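Local structure of putative uncharacterized protein (Mycobacterium avium, 2Z6V) at residues A[64-68]-A[206-210]; A[113-117]-A[278-282]; A[270-276]-A[399-403]. The protein probably transfers a sulfonate group from the donor PAPS to an acceptor that has not been identified, as sulfotransferases do. All coordinates share one frame; numbering follows the deposited sequence.

How the interactions relate
Following the chain from its N terminus, residues 64-68 open interaction 1 and 113-117 open interaction 2 before 206-210 close interaction 1, so these two cross. Segment 270-276 then opens interaction 3, segment 278-282 closes interaction 2, and 399-403 close interaction 3 near the C terminus; interactions 2 and 3 therefore cross as well, whereas 1 and 3 follow in series. Interaction 1 joins two interhelical loops, interaction 2 ties the loop after strand 109-113 to helix 275-285, and interaction 3 ties the end of strand 267-272 and the start of helix 275-285 to helix 392-405. Palmitic acid touches interactions 1 and 2. Interactions 2 and 3 meet directly, Met-114 CE lying 3.2 Å from Arg-273 O.

Interaction 1 of 3, residues A[64-68]-A[206-210]; sequences TSPVF and SFLPT. With PLM (palmitic acid), chain C.
Phe-207 meets Phe-68 through its backbone: Phe-207 O meets the rim of the Phe-68 ring, 3.1 Å from Phe-68 CE1. The Phe-207 ring turns from Phe-68 and packs on Pro-289. Leu-208 brings a methyl to the same ring edge, its CD2 3.7 Å from Phe-68 CZ. Pro-209 does most of the packing, and its rigid ring suits the task because three carbons meet three different residues. Its CD lies 3.5 Å from Phe-68 CZ, its CB rests 3.8 Å from Val-67 CB, and its CG faces Ser-65 OG. That OG lies anti to the Ser-65 backbone N (chi1 -177°), which lets it accept a weak hydrogen bond from Val-67 N. Thr-210 holds the far end by a hydrogen bond from OG1 to Glu-61. No hydrogen bond joins the two segments. Proline, aromatic and branched side chains thus make an apolar clasp between two irregular interhelical loops. The 206-210 loop meets 64-68 through 207-209 and the ligand at Ser-206, whose N comes within 2.6 Å of palmitic acid O2, so that it borders the carboxylate end of the palmitate-binding pocket.

Interaction 2 of 3, residues A[113-117]-A[278-282]; sequences GMPRT and ATGSL. With PLM (palmitic acid), chain C.
Arg-116 and Ser-281 are joined by the hydrogen bond that crosses this contact: Arg-116 NE donates to Ser-281 OG over 2.9 Å, at an N-H...O angle of 155°. The hydroxyl sits at the edge of the guanidinium, tilted 16° from its plane. Bends at both chi2 and chi3 fold the arginine into a hook, and its CG also lies over the helix backbone, 3.6 Å from Ala-278 O. Small side chains suit this helix face: Ala-278 CB is 3.7 Å from Pro-115 O and also meets the methyl end of Met-114, letting the loop come down close to the helix. Farther along the helix, Pro-115 CG packs against Leu-282 CD1 at 3.8 Å. Both residues also line the palmitate site, where Leu-282 CD1 approaches palmitate C4 and Pro-115 CB lies 3.7 Å from palmitate CG, the last carbon of its tail.

A loop leaving a central parallel strand with the sequence Gly-Met-Pro-Arg-Thr is consistent with the 5'-phosphosulfate-binding loop of sulfotransferases, a P-loop relative. Ser-281, on helix 275-285, fits the serine of the family's 3'-phosphate motif. A bound sulfate about 4 Å from the Arg-116 side chain agrees with an anion-binding pocket here.

Further out, the loop is shaped from within. Arg-116 has left-handed backbone angles, and Thr-117 OG1 donates to Met-114 O, bracing the turn. Gly-113 has backbone angles that suit glycine, and its O accepts from Ser-253 OG. On the helix side, Ala-278 O takes the i+4 bond from Leu-282 N. Met-312 of helix 301-326 backs both Met-114 and Ala-278, while Thr-279, facing away from the loop, packs against Leu-395.

Interaction 3 of 3, residues A[270-276]-A[399-403]; sequences WAHRDPY and FAEYL
Pro-275 sets its CB over the middle of the Phe-399 face at the apolar centre, 3.5 Å from the ring centroid and 12° off the normal, a CH-pi contact. Pro-275 begins helix 275-285, two residues after strand 267-272 ends, and the sequence His-Arg-Asp-Pro at this strand-to-helix turn is consistent with the 3'-phosphate-binding motif of the sulfotransferase alpha/beta fold. Proline suits a first turn, where its missing N-H costs no helical hydrogen bond and its ring is left to pack. Leu-403, one turn beyond Phe-399, divides its two methyls: CD2 touches Pro-275 CD at 3.6 Å, and CD1 lies 3.4 Å from Tyr-276 OH. Phe-399 and Leu-403, with Tyr-402 more loosely, close round the proline. Tyr-276 packs outside them, bringing its CE1 to the edge of Phe-399, 4.0 Å from Phe-399 CD2.

Beyond this centre, Asp-274 is the N-cap of helix 275-285: its OD1 accepts a weak bond from Tyr-276 N and another from Lys-277 N. Its OD2 is taken by Tyr-383 and by the backbone of Glu-411. Arg-273, also directed away from helix 392-405, forms a salt bridge through NE with the side chain of the same Glu-411, and lies about 5 Å from a bound sulfate.

Tyr-402 links the apolar centre to the polar edge. Extended with CG anti to its backbone N (chi1 -177°), it passes Trp-270, where Trp-270 CZ2 is 3.9 Å from Tyr-402 CE1, and delivers its hydroxyl to the edge of the His-272 imidazole. The bond between His-272 ND1 and Tyr-402 OH is nearly straight, 172°, and either atom could be the donor. A water completes the polar group: it accepts from Trp-270 NE1, bonds to Tyr-402 OH at 3.0 Å, and donates to Ala-271 O at 2.6 Å.

Interaction 1 of 3, residues A[64-68]-A[206-210]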
ATOM      1  N   THR A  64     -17.917   4.551  18.825  1.00 53.05           N
ATOM      2  CA  THR A  64     -18.294   5.889  19.271  1.00 53.29           C
ATOM      3  C   THR A  64     -18.649   6.956  18.232  1.00 52.97           C
ATOM      4  O   THR A  64     -19.589   7.718  18.433  1.00 53.43           O
ATOM      5  CB  THR A  64     -17.197   6.476  20.177  1.00 54.49           C
ATOM      6  OG1 THR A  64     -15.988   6.646  19.421  1.00 56.29           O
ATOM      7  CG2 THR A  64     -16.926   5.548  21.352  1.00 54.67           C
ATOM      8  N   SER A  65     -17.906   7.033  17.132  1.00 52.28           N
ATOM      9  CA  SER A  65     -18.188   8.058  16.134  1.00 50.58           C
ATOM     10  C   SER A  65     -19.549   7.918  15.469  1.00 51.33           C
ATOM     11  O   SER A  65     -19.937   6.832  15.028  1.00 51.58           O
ATOM     12  CB  SER A  65     -17.110   8.085  15.055  1.00 50.15           C
ATOM     13  OG  SER A  65     -17.372   9.124  14.128  1.00 48.02           O
ATOM     14  N   PRO A  66     -20.298   9.032  15.397  1.00 51.20           N
ATOM     15  CA  PRO A  66     -21.630   9.082  14.789  1.00 50.14           C
ATOM     16  C   PRO A  66     -21.580   9.220  13.273  1.00 48.69           C
ATOM     17  O   PRO A  66     -22.598   9.058  12.601  1.00 50.71           O
ATOM     18  CB  PRO A  66     -22.259  10.301  15.449  1.00 50.06           C
ATOM     19  CG  PRO A  66     -21.088  11.225  15.575  1.00 50.43           C
ATOM     20  CD  PRO A  66     -20.005  10.296  16.101  1.00 50.25           C
ATOM     21  N   VAL A  67     -20.406   9.526  12.729  1.00 45.70           N
ATOM     22  CA  VAL A  67     -20.283   9.684  11.285  1.00 43.75           C
ATOM     23  C   VAL A  67     -20.427   8.359  10.527  1.00 43.10           C
ATOM     24  O   VAL A  67     -20.696   8.347   9.328  1.00 42.15           O
ATOM     25  CB  VAL A  67     -18.947  10.336  10.923  1.00 43.47           C
ATOM     26  CG1 VAL A  67     -18.842  10.517   9.416  1.00 42.81           C
ATOM     27  CG2 VAL A  67     -18.837  11.673  11.625  1.00 43.07           C
ATOM     28  N   PHE A  68     -20.259   7.247  11.237  1.00 42.84           N
ATOM     29  CA  PHE A  68     -20.371   5.927  10.632  1.00 43.22           C
ATOM     30  C   PHE A  68     -21.801   5.489  10.367  1.00 44.17           C
ATOM     31  O   PHE A  68     -22.707   5.748  11.158  1.00 45.59           O
ATOM     32  CB  PHE A  68     -19.709   4.864  11.519  1.00 42.41           C
ATOM     33  CG  PHE A  68     -18.218   4.802  11.393  1.00 42.60           C
ATOM     34  CD1 PHE A  68     -17.624   4.519  10.167  1.00 42.27           C
ATOM     35  CD2 PHE A  68     -17.406   5.021  12.499  1.00 41.78           C
ATOM     36  CE1 PHE A  68     -16.243   4.456  10.044  1.00 42.37           C
ATOM     37  CE2 PHE A  68     -16.022   4.959  12.387  1.00 42.52           C
ATOM     38  CZ  PHE A  68     -15.439   4.676  11.156  1.00 42.24           C
ATOM     39  N   SER A 206      -8.282   5.996   6.227  1.00 35.10           N
ATOM     40  CA  SER A 206      -9.192   6.473   5.199  1.00 35.49           C
ATOM     41  C   SER A 206     -10.600   5.945   5.466  1.00 36.35           C
ATOM     42  O   SER A 206     -11.558   6.363   4.825  1.00 38.57           O
ATOM     43  CB  SER A 206      -8.702   6.059   3.808  1.00 33.49           C
ATOM     44  OG  SER A 206      -8.598   4.659   3.700  1.00 35.41           O
ATOM     45  N   PHE A 207     -10.718   5.033   6.424  1.00 35.54           N
ATOM     46  CA  PHE A 207     -12.011   4.471   6.790  1.00 35.62           C
ATOM     47  C   PHE A 207     -12.472   5.079   8.106  1.00 37.17           C
ATOM     48  O   PHE A 207     -13.486   4.663   8.661  1.00 37.13           O
ATOM     49  CB  PHE A 207     -11.916   2.949   6.936  1.00 34.67           C
ATOM     50  CG  PHE A 207     -11.878   2.219   5.631  1.00 31.76           C
ATOM     51  CD1 PHE A 207     -13.046   1.981   4.924  1.00 32.63           C
ATOM     52  CD2 PHE A 207     -10.669   1.823   5.077  1.00 31.10           C
ATOM     53  CE1 PHE A 207     -13.005   1.357   3.670  1.00 34.01           C
ATOM     54  CE2 PHE A 207     -10.617   1.204   3.831  1.00 30.32           C
ATOM     55  CZ  PHE A 207     -11.783   0.971   3.125  1.00 30.47           C
ATOM     56  N   LEU A 208     -11.722   6.058   8.609  1.00 38.12           N
ATOM     57  CA  LEU A 208     -12.079   6.714   9.867  1.00 39.15           C
ATOM     58  C   LEU A 208     -12.387   8.196   9.630  1.00 40.68           C
ATOM     59  O   LEU A 208     -11.712   8.868   8.853  1.00 41.69           O
ATOM     60  CB  LEU A 208     -10.952   6.544  10.893  1.00 36.84           C
ATOM     61  CG  LEU A 208     -10.554   5.081  11.147  1.00 36.43           C
ATOM     62  CD1 LEU A 208      -9.449   5.004  12.177  1.00 35.53           C
ATOM     63  CD2 LEU A 208     -11.758   4.288  11.615  1.00 33.40           C
ATOM     64  N   PRO A 209     -13.427   8.719  10.296  1.00 41.22           N
ATOM     65  CA  PRO A 209     -13.826  10.120  10.148  1.00 41.10           C
ATOM     66  C   PRO A 209     -12.830  11.141  10.680  1.00 41.20           C
ATOM     67  O   PRO A 209     -12.737  12.253  10.166  1.00 41.61           O
ATOM     68  CB  PRO A 209     -15.164  10.164  10.879  1.00 42.07           C
ATOM     69  CG  PRO A 209     -14.963   9.169  11.978  1.00 42.69           C
ATOM     70  CD  PRO A 209     -14.310   8.022  11.249  1.00 41.72           C
ATOM     71  N   THR A 210     -12.088  10.766  11.713  1.00 42.21           N
ATOM     72  CA  THR A 210     -11.109  11.673  12.298  1.00 42.51           C
ATOM     73  C   THR A 210      -9.688  11.305  11.889  1.00 42.01           C
ATOM     74  O   THR A 210      -9.472  10.412  11.069  1.00 41.76           O
ATOM     75  CB  THR A 210     -11.191  11.654  13.826  1.00 43.15           C
ATOM     76  OG1 THR A 210     -11.050  10.304  14.289  1.00 43.15           O
ATOM     77  CG2 THR A 210     -12.527  12.220  14.292  1.00 41.55           C
TER
HETATM   78  C1  PLM C 700      -5.592   7.396   4.764  1.00 68.21           C
HETATM   79  O1  PLM C 700      -5.651   8.353   5.565  1.00 68.45           O
HETATM   80  O2  PLM C 700      -5.995   6.233   4.980  1.00 69.19           O
HETATM   81  C2  PLM C 700      -4.971   7.661   3.390  1.00 65.87           C
HETATM   82  C3  PLM C 700      -3.628   8.381   3.518  1.00 62.02           C
HETATM   83  C4  PLM C 700      -2.919   8.542   2.171  1.00 61.68           C
HETATM   84  C5  PLM C 700      -2.612   7.187   1.528  1.00 58.54           C
HETATM   85  C6  PLM C 700      -3.834   6.604   0.815  1.00 59.44           C
HETATM   86  C7  PLM C 700      -3.593   5.135   0.465  1.00 57.86           C
HETATM   87  C8  PLM C 700      -3.660   4.263   1.720  1.00 58.29           C
HETATM   88  C9  PLM C 700      -2.580   3.182   1.669  1.00 58.87           C
HETATM   89  CA  PLM C 700      -2.628   2.404   0.352  1.00 60.30           C
HETATM   90  CB  PLM C 700      -1.300   1.693   0.076  1.00 56.70           C
HETATM   91  CC  PLM C 700      -0.155   2.706   0.095  1.00 55.57           C
HETATM   92  CD  PLM C 700       0.261   3.034   1.531  1.00 57.27           C
HETATM   93  CE  PLM C 700       1.000   4.371   1.633  1.00 52.86           C
HETATM   94  CF  PLM C 700       0.062   5.520   1.259  1.00 53.76           C
HETATM   95  CG  PLM C 700       0.714   6.884   1.485  1.00 50.34           C

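Interaction 2 of 3, residues A[113-117]-A[278-282]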
ATOM      1  N   GLY A 113       7.384   6.925  -1.424  1.00 26.62           N
ATOM      2  CA  GLY A 113       7.182   8.324  -1.762  1.00 28.48           C
ATOM      3  C   GLY A 113       5.785   8.778  -1.388  1.00 29.11           C
ATOM      4  O   GLY A 113       5.187   8.250  -0.452  1.00 29.87           O
ATOM      5  N   MET A 114       5.259   9.760  -2.108  1.00 28.99           N
ATOM      6  CA  MET A 114       3.912  10.245  -1.825  1.00 29.66           C
ATOM      7  C   MET A 114       2.898   9.353  -2.528  1.00 29.53           C
ATOM      8  O   MET A 114       3.228   8.639  -3.482  1.00 27.97           O
ATOM      9  CB  MET A 114       3.699  11.658  -2.368  1.00 29.70           C
ATOM     10  CG  MET A 114       4.683  12.717  -1.931  1.00 33.61           C
ATOM     11  SD  MET A 114       4.278  14.310  -2.712  1.00 36.05           S
ATOM     12  CE  MET A 114       4.826  14.002  -4.415  1.00 29.24           C
ATOM     13  N   PRO A 115       1.646   9.361  -2.045  1.00 30.35           N
ATOM     14  CA  PRO A 115       0.646   8.529  -2.721  1.00 29.50           C
ATOM     15  C   PRO A 115       0.222   9.327  -3.959  1.00 29.95           C
ATOM     16  O   PRO A 115       0.460  10.536  -4.031  1.00 29.26           O
ATOM     17  CB  PRO A 115      -0.467   8.415  -1.682  1.00 28.62           C
ATOM     18  CG  PRO A 115      -0.365   9.716  -0.937  1.00 27.82           C
ATOM     19  CD  PRO A 115       1.127   9.888  -0.767  1.00 26.75           C
ATOM     20  N   ARG A 116      -0.372   8.662  -4.941  1.00 30.84           N
ATOM     21  CA  ARG A 116      -0.825   9.351  -6.148  1.00 33.35           C
ATOM     22  C   ARG A 116       0.312   9.820  -7.054  1.00 34.05           C
ATOM     23  O   ARG A 116       0.176  10.830  -7.743  1.00 34.92           O
ATOM     24  CB  ARG A 116      -1.692  10.567  -5.776  1.00 33.39           C
ATOM     25  CG  ARG A 116      -2.692  10.300  -4.666  1.00 35.63           C
ATOM     26  CD  ARG A 116      -3.441   9.011  -4.935  1.00 37.83           C
ATOM     27  NE  ARG A 116      -4.057   9.034  -6.256  1.00 39.32           N
ATOM     28  CZ  ARG A 116      -4.592   7.974  -6.847  1.00 39.87           C
ATOM     29  NH1 ARG A 116      -4.585   6.797  -6.238  1.00 38.81           N
ATOM     30  NH2 ARG A 116      -5.140   8.101  -8.047  1.00 41.56           N
ATOM     31  N   THR A 117       1.424   9.094  -7.062  1.00 34.03           N
ATOM     32  CA  THR A 117       2.553   9.460  -7.908  1.00 36.10           C
ATOM     33  C   THR A 117       2.517   8.768  -9.267  1.00 37.75           C
ATOM     34  O   THR A 117       3.410   8.975 -10.088  1.00 39.57           O
ATOM     35  CB  THR A 117       3.902   9.132  -7.229  1.00 36.21           C
ATOM     36  OG1 THR A 117       3.820   7.847  -6.606  1.00 39.00           O
ATOM     37  CG2 THR A 117       4.255  10.187  -6.193  1.00 32.30           C
ATOM     38  N   ALA A 278      -0.522  15.622  -6.632  1.00 37.05           N
ATOM     39  CA  ALA A 278      -0.656  14.453  -5.784  1.00 36.47           C
ATOM     40  C   ALA A 278      -1.487  14.717  -4.532  1.00 36.54           C
ATOM     41  O   ALA A 278      -2.202  13.835  -4.069  1.00 37.97           O
ATOM     42  CB  ALA A 278       0.720  13.936  -5.397  1.00 35.78           C
ATOM     43  N   THR A 279      -1.401  15.925  -3.989  1.00 36.00           N
ATOM     44  CA  THR A 279      -2.144  16.269  -2.780  1.00 35.69           C
ATOM     45  C   THR A 279      -3.648  16.318  -3.016  1.00 36.20           C
ATOM     46  O   THR A 279      -4.434  15.789  -2.227  1.00 35.85           O
ATOM     47  CB  THR A 279      -1.677  17.624  -2.217  1.00 36.90           C
ATOM     48  OG1 THR A 279      -0.324  17.502  -1.758  1.00 36.30           O
ATOM     49  CG2 THR A 279      -2.564  18.066  -1.060  1.00 36.74           C
ATOM     50  N   GLY A 280      -4.046  16.960  -4.107  1.00 37.42           N
ATOM     51  CA  GLY A 280      -5.457  17.061  -4.427  1.00 36.59           C
ATOM     52  C   GLY A 280      -6.001  15.704  -4.820  1.00 36.95           C
ATOM     53  O   GLY A 280      -7.172  15.391  -4.577  1.00 36.96           O
ATOM     54  N   SER A 281      -5.139  14.898  -5.435  1.00 35.69           N
ATOM     55  CA  SER A 281      -5.515  13.561  -5.858  1.00 33.75           C
ATOM     56  C   SER A 281      -5.725  12.699  -4.618  1.00 33.35           C
ATOM     57  O   SER A 281      -6.582  11.813  -4.613  1.00 35.02           O
ATOM     58  CB  SER A 281      -4.421  12.961  -6.744  1.00 33.65           C
ATOM     59  OG  SER A 281      -4.785  11.670  -7.202  1.00 35.38           O
ATOM     60  N   LEU A 282      -4.954  12.965  -3.564  1.00 32.47           N
ATOM     61  CA  LEU A 282      -5.092  12.199  -2.324  1.00 32.17           C
ATOM     62  C   LEU A 282      -6.461  12.457  -1.715  1.00 32.05           C
ATOM     63  O   LEU A 282      -7.165  11.520  -1.354  1.00 32.79           O
ATOM     64  CB  LEU A 282      -4.004  12.566  -1.300  1.00 28.28           C
ATOM     65  CG  LEU A 282      -4.135  11.788   0.020  1.00 26.93           C
ATOM     66  CD1 LEU A 282      -4.106  10.295  -0.271  1.00 25.19           C
ATOM     67  CD2 LEU A 282      -3.017  12.152   0.979  1.00 26.78           C
TER
HETATM   68  C1  PLM C 700      -5.592   7.396   4.764  1.00 68.21           C
HETATM   69  O1  PLM C 700      -5.651   8.353   5.565  1.00 68.45           O
HETATM   70  O2  PLM C 700      -5.995   6.233   4.980  1.00 69.19           O
HETATM   71  C2  PLM C 700      -4.971   7.661   3.390  1.00 65.87           C
HETATM   72  C3  PLM C 700      -3.628   8.381   3.518  1.00 62.02           C
HETATM   73  C4  PLM C 700      -2.919   8.542   2.171  1.00 61.68           C
HETATM   74  C5  PLM C 700      -2.612   7.187   1.528  1.00 58.54           C
HETATM   75  C6  PLM C 700      -3.834   6.604   0.815  1.00 59.44           C
HETATM   76  C7  PLM C 700      -3.593   5.135   0.465  1.00 57.86           C
HETATM   77  C8  PLM C 700      -3.660   4.263   1.720  1.00 58.29           C
HETATM   78  C9  PLM C 700      -2.580   3.182   1.669  1.00 58.87           C
HETATM   79  CA  PLM C 700      -2.628   2.404   0.352  1.00 60.30           C
HETATM   80  CB  PLM C 700      -1.300   1.693   0.076  1.00 56.70           C
HETATM   81  CC  PLM C 700      -0.155   2.706   0.095  1.00 55.57           C
HETATM   82  CD  PLM C 700       0.261   3.034   1.531  1.00 57.27           C
HETATM   83  CE  PLM C 700       1.000   4.371   1.633  1.00 52.86           C
HETATM   84  CF  PLM C 700       0.062   5.520   1.259  1.00 53.76           C
HETATM   85  CG  PLM C 700       0.714   6.884   1.485  1.00 50.34           C

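Interaction 3 of 3, residues A[270-276]-A[399-403]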
ATOM      1  N   TRP A 270      12.618   5.926  -5.110  1.00 27.76           N
ATOM      2  CA  TRP A 270      11.772   7.029  -4.675  1.00 29.80           C
ATOM      3  C   TRP A 270      10.967   7.503  -5.892  1.00 30.50           C
ATOM      4  O   TRP A 270      11.542   7.915  -6.905  1.00 29.73           O
ATOM      5  CB  TRP A 270      12.654   8.163  -4.143  1.00 31.68           C
ATOM      6  CG  TRP A 270      11.936   9.233  -3.374  1.00 33.68           C
ATOM      7  CD1 TRP A 270      10.631   9.607  -3.504  1.00 34.12           C
ATOM      8  CD2 TRP A 270      12.511  10.117  -2.400  1.00 35.22           C
ATOM      9  NE1 TRP A 270      10.356  10.673  -2.674  1.00 35.05           N
ATOM     10  CE2 TRP A 270      11.492  11.006  -1.986  1.00 35.26           C
ATOM     11  CE3 TRP A 270      13.791  10.246  -1.838  1.00 36.43           C
ATOM     12  CZ2 TRP A 270      11.711  12.013  -1.034  1.00 36.15           C
ATOM     13  CZ3 TRP A 270      14.011  11.251  -0.889  1.00 36.83           C
ATOM     14  CH2 TRP A 270      12.973  12.120  -0.498  1.00 36.71           C
ATOM     15  N   ALA A 271       9.640   7.424  -5.800  1.00 31.95           N
ATOM     16  CA  ALA A 271       8.757   7.840  -6.899  1.00 31.16           C
ATOM     17  C   ALA A 271       8.351   9.302  -6.733  1.00 29.55           C
ATOM     18  O   ALA A 271       7.879   9.700  -5.675  1.00 27.52           O
ATOM     19  CB  ALA A 271       7.518   6.956  -6.937  1.00 29.18           C
ATOM     20  N   HIS A 272       8.530  10.089  -7.790  1.00 29.85           N
ATOM     21  CA  HIS A 272       8.209  11.513  -7.746  1.00 32.98           C
ATOM     22  C   HIS A 272       7.112  11.959  -8.701  1.00 35.03           C
ATOM     23  O   HIS A 272       6.856  11.332  -9.732  1.00 37.02           O
ATOM     24  CB  HIS A 272       9.462  12.343  -8.044  1.00 31.82           C
ATOM     25  CG  HIS A 272      10.598  12.082  -7.107  1.00 32.33           C
ATOM     26  ND1 HIS A 272      10.584  12.491  -5.791  1.00 32.08           N
ATOM     27  CD2 HIS A 272      11.770  11.428  -7.287  1.00 30.52           C
ATOM     28  CE1 HIS A 272      11.699  12.100  -5.200  1.00 32.37           C
ATOM     29  NE2 HIS A 272      12.434  11.451  -6.086  1.00 31.57           N
ATOM     30  N   ARG A 273       6.481  13.071  -8.347  1.00 36.94           N
ATOM     31  CA  ARG A 273       5.427  13.666  -9.153  1.00 37.56           C
ATOM     32  C   ARG A 273       5.051  15.005  -8.539  1.00 38.40           C
ATOM     33  O   ARG A 273       5.335  15.258  -7.364  1.00 37.02           O
ATOM     34  CB  ARG A 273       4.191  12.761  -9.202  1.00 37.32           C
ATOM     35  CG  ARG A 273       3.072  13.337 -10.060  1.00 41.16           C
ATOM     36  CD  ARG A 273       1.936  12.353 -10.301  1.00 43.86           C
ATOM     37  NE  ARG A 273       0.939  12.908 -11.211  1.00 46.34           N
ATOM     38  CZ  ARG A 273      -0.158  12.271 -11.614  1.00 48.45           C
ATOM     39  NH1 ARG A 273      -0.417  11.039 -11.189  1.00 49.34           N
ATOM     40  NH2 ARG A 273      -0.999  12.866 -12.452  1.00 48.42           N
ATOM     41  N   ASP A 274       4.437  15.862  -9.353  1.00 39.11           N
ATOM     42  CA  ASP A 274       3.970  17.177  -8.922  1.00 38.65           C
ATOM     43  C   ASP A 274       3.296  16.991  -7.556  1.00 38.38           C
ATOM     44  O   ASP A 274       2.270  16.323  -7.453  1.00 37.89           O
ATOM     45  CB  ASP A 274       2.954  17.692  -9.945  1.00 40.05           C
ATOM     46  CG  ASP A 274       2.494  19.102  -9.663  1.00 41.87           C
ATOM     47  OD1 ASP A 274       2.277  19.442  -8.476  1.00 41.42           O
ATOM     48  OD2 ASP A 274       2.336  19.864 -10.645  1.00 42.53           O
ATOM     49  N   PRO A 275       3.869  17.573  -6.491  1.00 38.81           N
ATOM     50  CA  PRO A 275       3.301  17.446  -5.139  1.00 39.07           C
ATOM     51  C   PRO A 275       1.924  18.081  -4.942  1.00 40.31           C
ATOM     52  O   PRO A 275       1.114  17.584  -4.154  1.00 39.78           O
ATOM     53  CB  PRO A 275       4.364  18.097  -4.258  1.00 37.81           C
ATOM     54  CG  PRO A 275       4.915  19.167  -5.161  1.00 38.99           C
ATOM     55  CD  PRO A 275       5.061  18.439  -6.482  1.00 38.39           C
ATOM     56  N   TYR A 276       1.665  19.183  -5.643  1.00 40.91           N
ATOM     57  CA  TYR A 276       0.381  19.870  -5.535  1.00 39.78           C
ATOM     58  C   TYR A 276      -0.698  18.974  -6.141  1.00 40.30           C
ATOM     59  O   TYR A 276      -1.786  18.820  -5.580  1.00 39.76           O
ATOM     60  CB  TYR A 276       0.435  21.210  -6.276  1.00 39.72           C
ATOM     61  CG  TYR A 276       1.593  22.091  -5.854  1.00 40.35           C
ATOM     62  CD1 TYR A 276       1.764  22.457  -4.521  1.00 40.45           C
ATOM     63  CD2 TYR A 276       2.519  22.559  -6.789  1.00 41.11           C
ATOM     64  CE1 TYR A 276       2.824  23.267  -4.127  1.00 41.57           C
ATOM     65  CE2 TYR A 276       3.587  23.373  -6.404  1.00 38.91           C
ATOM     66  CZ  TYR A 276       3.729  23.723  -5.074  1.00 40.65           C
ATOM     67  OH  TYR A 276       4.757  24.544  -4.680  1.00 42.57           O
ATOM     68  N   PHE A 399       6.335  21.619   0.521  1.00 44.07           N
ATOM     69  CA  PHE A 399       7.164  20.972  -0.490  1.00 43.70           C
ATOM     70  C   PHE A 399       8.314  21.823  -1.007  1.00 43.32           C
ATOM     71  O   PHE A 399       8.944  21.472  -2.006  1.00 42.18           O
ATOM     72  CB  PHE A 399       6.293  20.564  -1.683  1.00 45.06           C
ATOM     73  CG  PHE A 399       5.050  19.809  -1.303  1.00 45.66           C
ATOM     74  CD1 PHE A 399       5.134  18.547  -0.718  1.00 46.44           C
ATOM     75  CD2 PHE A 399       3.794  20.359  -1.534  1.00 45.28           C
ATOM     76  CE1 PHE A 399       3.983  17.845  -0.371  1.00 45.72           C
ATOM     77  CE2 PHE A 399       2.639  19.666  -1.193  1.00 44.63           C
ATOM     78  CZ  PHE A 399       2.733  18.407  -0.610  1.00 45.80           C
ATOM     79  N   ALA A 400       8.586  22.937  -0.337  1.00 43.71           N
ATOM     80  CA  ALA A 400       9.660  23.838  -0.750  1.00 42.02           C
ATOM     81  C   ALA A 400      10.976  23.102  -0.958  1.00 42.09           C
ATOM     82  O   ALA A 400      11.530  23.115  -2.058  1.00 42.65           O
ATOM     83  CB  ALA A 400       9.836  24.943   0.283  1.00 41.91           C
ATOM     84  N   GLU A 401      11.473  22.463   0.099  1.00 41.89           N
ATOM     85  CA  GLU A 401      12.730  21.725   0.028  1.00 42.44           C
ATOM     86  C   GLU A 401      12.621  20.649  -1.038  1.00 42.00           C
ATOM     87  O   GLU A 401      13.444  20.568  -1.943  1.00 42.50           O
ATOM     88  CB  GLU A 401      13.044  21.064   1.371  1.00 44.36           C
ATOM     89  CG  GLU A 401      14.466  20.524   1.469  1.00 45.98           C
ATOM     90  CD  GLU A 401      14.633  19.468   2.552  1.00 47.77           C
ATOM     91  OE1 GLU A 401      13.998  19.589   3.625  1.00 46.29           O
ATOM     92  OE2 GLU A 401      15.419  18.519   2.330  1.00 49.87           O
ATOM     93  N   TYR A 402      11.588  19.827  -0.914  1.00 41.62           N
ATOM     94  CA  TYR A 402      11.326  18.740  -1.843  1.00 40.72           C
ATOM     95  C   TYR A 402      11.460  19.159  -3.307  1.00 41.04           C
ATOM     96  O   TYR A 402      12.173  18.520  -4.083  1.00 40.49           O
ATOM     97  CB  TYR A 402       9.920  18.193  -1.594  1.00 40.28           C
ATOM     98  CG  TYR A 402       9.555  17.010  -2.458  1.00 40.66           C
ATOM     99  CD1 TYR A 402      10.251  15.809  -2.350  1.00 40.74           C
ATOM    100  CD2 TYR A 402       8.505  17.084  -3.376  1.00 38.74           C
ATOM    101  CE1 TYR A 402       9.914  14.712  -3.128  1.00 40.37           C
ATOM    102  CE2 TYR A 402       8.160  15.990  -4.159  1.00 38.11           C
ATOM    103  CZ  TYR A 402       8.870  14.808  -4.028  1.00 39.03           C
ATOM    104  OH  TYR A 402       8.546  13.708  -4.787  1.00 40.44           O
ATOM    105  N   LEU A 403      10.761  20.224  -3.689  1.00 42.47           N
ATOM    106  CA  LEU A 403      10.812  20.696  -5.069  1.00 44.32           C
ATOM    107  C   LEU A 403      12.176  21.277  -5.383  1.00 45.15           C
ATOM    108  O   LEU A 403      12.600  21.306  -6.538  1.00 46.34           O
ATOM    109  CB  LEU A 403       9.728  21.749  -5.325  1.00 43.10           C
ATOM    110  CG  LEU A 403       8.294  21.220  -5.394  1.00 44.22           C
ATOM    111  CD1 LEU A 403       7.315  22.375  -5.437  1.00 42.64           C
ATOM    112  CD2 LEU A 403       8.141  20.336  -6.621  1.00 44.46           C
TER
HETATM  113  O   HOH W   1       7.327  11.200  -3.651  1.00 37.55           O